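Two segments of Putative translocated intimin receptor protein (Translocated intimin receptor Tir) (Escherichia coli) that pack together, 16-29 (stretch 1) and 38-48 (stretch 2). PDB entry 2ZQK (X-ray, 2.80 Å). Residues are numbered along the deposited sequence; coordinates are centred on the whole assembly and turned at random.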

# COMPACT_ATOMS: atom_id res chain seq x y z
N LEU B 16 -19.65 -10.58 21.86
CA LEU B 16 -18.28 -10.46 22.35
C LEU B 16 -17.27 -10.92 21.31
O LEU B 16 -16.19 -10.33 21.18
N THR B 17 -17.61 -11.96 20.57
CA THR B 17 -16.70 -12.45 19.54
C THR B 17 -16.55 -11.38 18.49
O THR B 17 -15.43 -10.98 18.16
N LYS B 18 -17.70 -10.91 17.98
CA LYS B 18 -17.72 -9.86 16.96
C LYS B 18 -16.90 -8.66 17.40
O LYS B 18 -16.04 -8.17 16.66
N GLU B 19 -17.18 -8.18 18.61
CA GLU B 19 -16.45 -7.05 19.14
C GLU B 19 -14.95 -7.28 19.20
O GLU B 19 -14.17 -6.43 18.76
N ALA B 20 -14.54 -8.44 19.72
CA ALA B 20 -13.12 -8.78 19.86
C ALA B 20 -12.36 -8.85 18.53
O ALA B 20 -11.14 -8.66 18.48
N PHE B 21 -13.07 -9.15 17.45
CA PHE B 21 -12.41 -9.22 16.16
C PHE B 21 -12.09 -7.81 15.69
O PHE B 21 -11.20 -7.61 14.87
N GLN B 22 -12.85 -6.85 16.20
CA GLN B 22 -12.69 -5.46 15.79
C GLN B 22 -11.39 -4.86 16.27
O GLN B 22 -10.98 -3.81 15.81
N ASN B 23 -10.75 -5.58 17.18
CA ASN B 23 -9.44 -5.20 17.70
C ASN B 23 -8.53 -6.22 17.06
O ASN B 23 -8.41 -7.36 17.53
N PRO B 24 -7.85 -5.84 15.98
CA PRO B 24 -6.96 -6.75 15.26
C PRO B 24 -5.86 -7.39 16.11
O PRO B 24 -5.05 -8.18 15.62
N ASP B 25 -5.83 -7.07 17.40
CA ASP B 25 -4.82 -7.63 18.28
C ASP B 25 -5.25 -8.96 18.89
O ASP B 25 -4.40 -9.70 19.38
N ASN B 26 -6.55 -9.26 18.87
CA ASN B 26 -7.05 -10.53 19.43
C ASN B 26 -7.14 -11.56 18.31
O ASN B 26 -7.76 -12.61 18.46
N GLN B 27 -6.50 -11.27 17.19
CA GLN B 27 -6.59 -12.16 16.04
C GLN B 27 -5.37 -12.95 15.70
O GLN B 27 -4.28 -12.38 15.56
N LYS B 28 -5.54 -14.26 15.55
CA LYS B 28 -4.43 -15.13 15.17
C LYS B 28 -4.19 -14.71 13.74
O LYS B 28 -5.12 -14.29 13.05
N VAL B 29 -2.96 -14.83 13.29
CA VAL B 29 -2.63 -14.39 11.95
C VAL B 29 -1.86 -15.46 11.19
O VAL B 29 -1.43 -16.44 11.78
N ILE B 38 -1.32 -12.22 7.38
CA ILE B 38 -2.73 -12.15 6.97
C ILE B 38 -3.70 -12.78 7.97
O ILE B 38 -3.49 -13.89 8.44
N PRO B 39 -4.78 -12.08 8.31
CA PRO B 39 -5.76 -12.63 9.26
C PRO B 39 -6.20 -14.06 8.94
O PRO B 39 -6.65 -14.34 7.83
N SER B 40 -6.10 -14.95 9.91
CA SER B 40 -6.47 -16.35 9.72
C SER B 40 -7.97 -16.62 9.88
O SER B 40 -8.49 -17.58 9.31
N GLY B 41 -8.64 -15.77 10.64
CA GLY B 41 -10.06 -15.94 10.86
C GLY B 41 -10.34 -16.57 12.21
O GLY B 41 -11.48 -16.91 12.53
N VAL B 42 -9.28 -16.73 13.00
CA VAL B 42 -9.39 -17.33 14.31
C VAL B 42 -8.82 -16.42 15.39
O VAL B 42 -7.78 -15.81 15.20
N LEU B 43 -9.51 -16.34 16.52
CA LEU B 43 -9.08 -15.50 17.64
C LEU B 43 -8.10 -16.22 18.55
O LEU B 43 -8.07 -17.45 18.63
N LYS B 44 -7.31 -15.42 19.26
CA LYS B 44 -6.31 -15.93 20.18
C LYS B 44 -6.98 -16.74 21.29
O LYS B 44 -7.91 -16.26 21.94
N ASP B 45 -6.51 -17.97 21.51
CA ASP B 45 -7.10 -18.85 22.52
C ASP B 45 -7.54 -18.17 23.82
O ASP B 45 -8.60 -18.51 24.36
N ASP B 46 -6.74 -17.22 24.31
CA ASP B 46 -7.07 -16.48 25.54
C ASP B 46 -8.43 -15.82 25.43
O ASP B 46 -9.25 -15.90 26.34
N VAL B 47 -8.66 -15.13 24.31
CA VAL B 47 -9.93 -14.46 24.11
C VAL B 47 -11.06 -15.48 24.06
O VAL B 47 -11.98 -15.44 24.88
N VAL B 48 -11.00 -16.40 23.10
CA VAL B 48 -12.03 -17.43 22.99
C VAL B 48 -12.41 -17.94 24.39
O VAL B 48 -13.59 -17.94 24.76

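The apolar packing centres on Leu 43. Its CA-to-CB bond points away from stretch 1, yet chi1 near -63° (m) and chi2 near 167° (t) bring the branched end back. Leu 43 CD2 lies over one face of the Phe 21 ring, 3.6 Å from the centroid in a CH-pi contact, while Leu 43 CG approaches Phe 21 CE1 to 3.2 Å. A flat aromatic ring suits this place because it offers a broad face to a methyl group. Thr 17 (m) adds its methyl, with CG2 3.9 Å from Leu 43 CD1, and so serves as an apolar neighbour even though it carries a hydroxyl. Beyond this cluster, Ala 20 and Val 47 (t) point toward each other's stretches, and Ala 20 CB meets Val 47 CG1 at 3.9 Å; alanine's single methyl suffices for this contact between the helix of stretch 1 and the start of the helix in stretch 2. Val 47 CG2 also rests 3.6 Å from Asn 26 CB.

The polar contacts lean heavily on the backbone. Lys 28 N donates to Val 42 O (2.7 Å) and Lys 44 N to Asn 26 O (3.0 Å), tying the two stretches together. Ser 40, in the p rotamer and pointing toward stretch 1, sends OG to Lys 28 O in a weak bond of 2.9 Å; its short hydroxyl reaches a carbonyl close at hand. Asn 26 (m) instead braces its own stretch, ND2 donating to Ala 20 O at 2.9 Å.

The two lysines, Lys 28 and Lys 44, are long enough to reach across to the other stretch. Lys 28, m at chi1 and extended thereafter, forms a salt bridge from NZ to Asp 45 OD1 (3.2 Å), and its methylenes cover Leu 43 O, with CG 3.7 Å away. Lys 44, likewise m then extended, reaches back so that NZ makes a weak hydrogen bond to Asp 25 O at 3.0 Å.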

# COMPACT_ATOMS: atom_id res chain seq x y z
CB LEU B 16 -18.11 -11.25 23.64
CG LEU B 16 -18.82 -10.62 24.85
CD1 LEU B 16 -19.06 -11.67 25.92
CD2 LEU B 16 -18.00 -9.45 25.40
CB THR B 17 -17.20 -13.72 18.87
OG1 THR B 17 -17.26 -14.78 19.84
CG2 THR B 17 -16.27 -14.13 17.73
CB LYS B 18 -19.14 -9.38 16.67
CG LYS B 18 -19.20 -8.24 15.63
CD LYS B 18 -20.32 -7.26 15.92
CE LYS B 18 -20.10 -6.61 17.27
NZ LYS B 18 -21.26 -5.81 17.75
CB GLU B 19 -16.97 -6.68 20.53
CG GLU B 19 -18.26 -5.89 20.49
CD GLU B 19 -18.85 -5.61 21.86
OE1 GLU B 19 -19.91 -4.97 21.91
OE2 GLU B 19 -18.25 -6.03 22.88
CB ALA B 20 -12.97 -10.09 20.62
CB PHE B 21 -13.30 -9.85 15.11
CG PHE B 21 -13.03 -11.29 14.86
CD1 PHE B 21 -13.57 -12.27 15.68
CD2 PHE B 21 -12.28 -11.68 13.76
CE1 PHE B 21 -13.37 -13.62 15.41
CE2 PHE B 21 -12.07 -13.03 13.48
CZ PHE B 21 -12.62 -14.00 14.30
CB GLN B 22 -13.91 -4.65 16.24
CG GLN B 22 -15.15 -5.15 15.50
CD GLN B 22 -16.45 -4.62 16.07
OE1 GLN B 22 -16.64 -4.55 17.29
NE2 GLN B 22 -17.37 -4.27 15.18
CB ASN B 23 -9.41 -5.34 19.21
CG ASN B 23 -8.05 -5.07 19.78
OD1 ASN B 23 -7.88 -4.97 20.99
ND2 ASN B 23 -7.05 -4.94 18.90
CB PRO B 24 -6.43 -5.86 14.12
CG PRO B 24 -6.33 -4.53 14.76
CD PRO B 24 -7.58 -4.44 15.62
CB ASP B 25 -4.47 -6.63 19.39
CG ASP B 25 -3.53 -5.53 18.90
OD1 ASP B 25 -2.33 -5.82 18.70
OD2 ASP B 25 -3.98 -4.38 18.71
CB ASN B 26 -8.46 -10.39 20.01
CG ASN B 26 -8.59 -9.26 21.02
OD1 ASN B 26 -7.70 -9.03 21.84
ND2 ASN B 26 -9.72 -8.57 20.97
CB GLN B 27 -6.99 -11.34 14.82
CG GLN B 27 -8.06 -11.97 13.97
CD GLN B 27 -8.55 -11.04 12.90
OE1 GLN B 27 -8.83 -9.86 13.16
NE2 GLN B 27 -8.65 -11.55 11.68
CB LYS B 28 -4.80 -16.61 15.25
CG LYS B 28 -4.90 -17.17 16.67
CD LYS B 28 -5.01 -18.70 16.65
CE LYS B 28 -4.82 -19.28 18.05
NZ LYS B 28 -4.36 -20.71 18.03
CB VAL B 29 -1.84 -13.07 12.06
CG1 VAL B 29 -0.36 -13.34 11.87
CG2 VAL B 29 -2.39 -12.04 11.08
CB ILE B 38 -2.93 -12.75 5.56
CG1 ILE B 38 -3.04 -14.27 5.63
CG2 ILE B 38 -1.77 -12.30 4.65
CD1 ILE B 38 -3.27 -14.97 4.30
CB PRO B 39 -6.91 -11.63 9.20
CG PRO B 39 -6.77 -11.01 7.83
CD PRO B 39 -5.28 -10.84 7.71
CB SER B 40 -5.70 -17.24 10.69
OG SER B 40 -5.97 -16.89 12.04
CB VAL B 42 -8.63 -18.67 14.35
CG1 VAL B 42 -8.80 -19.33 15.71
CG2 VAL B 42 -9.14 -19.59 13.26
CB LEU B 43 -10.28 -15.09 18.49
CG LEU B 43 -11.39 -14.23 17.89
CD1 LEU B 43 -12.55 -14.27 18.87
CD2 LEU B 43 -10.91 -12.78 17.64
CB LYS B 44 -5.53 -14.76 20.76
CG LYS B 44 -4.69 -14.03 19.71
CD LYS B 44 -3.89 -12.89 20.31
CE LYS B 44 -2.85 -12.39 19.32
NZ LYS B 44 -1.94 -11.39 19.96
CB ASP B 45 -6.14 -20.00 22.84
CG ASP B 45 -5.75 -20.79 21.61
OD1 ASP B 45 -6.38 -20.61 20.54
OD2 ASP B 45 -4.80 -21.61 21.69
CB ASP B 46 -6.07 -15.37 25.82
CG ASP B 46 -4.65 -15.86 25.84
OD1 ASP B 46 -4.36 -16.80 26.61
OD2 ASP B 46 -3.84 -15.29 25.08
CB VAL B 47 -9.93 -13.63 22.81
CG1 VAL B 47 -11.21 -12.83 22.72
CG2 VAL B 47 -8.71 -12.71 22.79
CB VAL B 48 -11.54 -18.63 22.17
CG1 VAL B 48 -12.63 -19.66 22.04
CG2 VAL B 48 -11.09 -18.17 20.80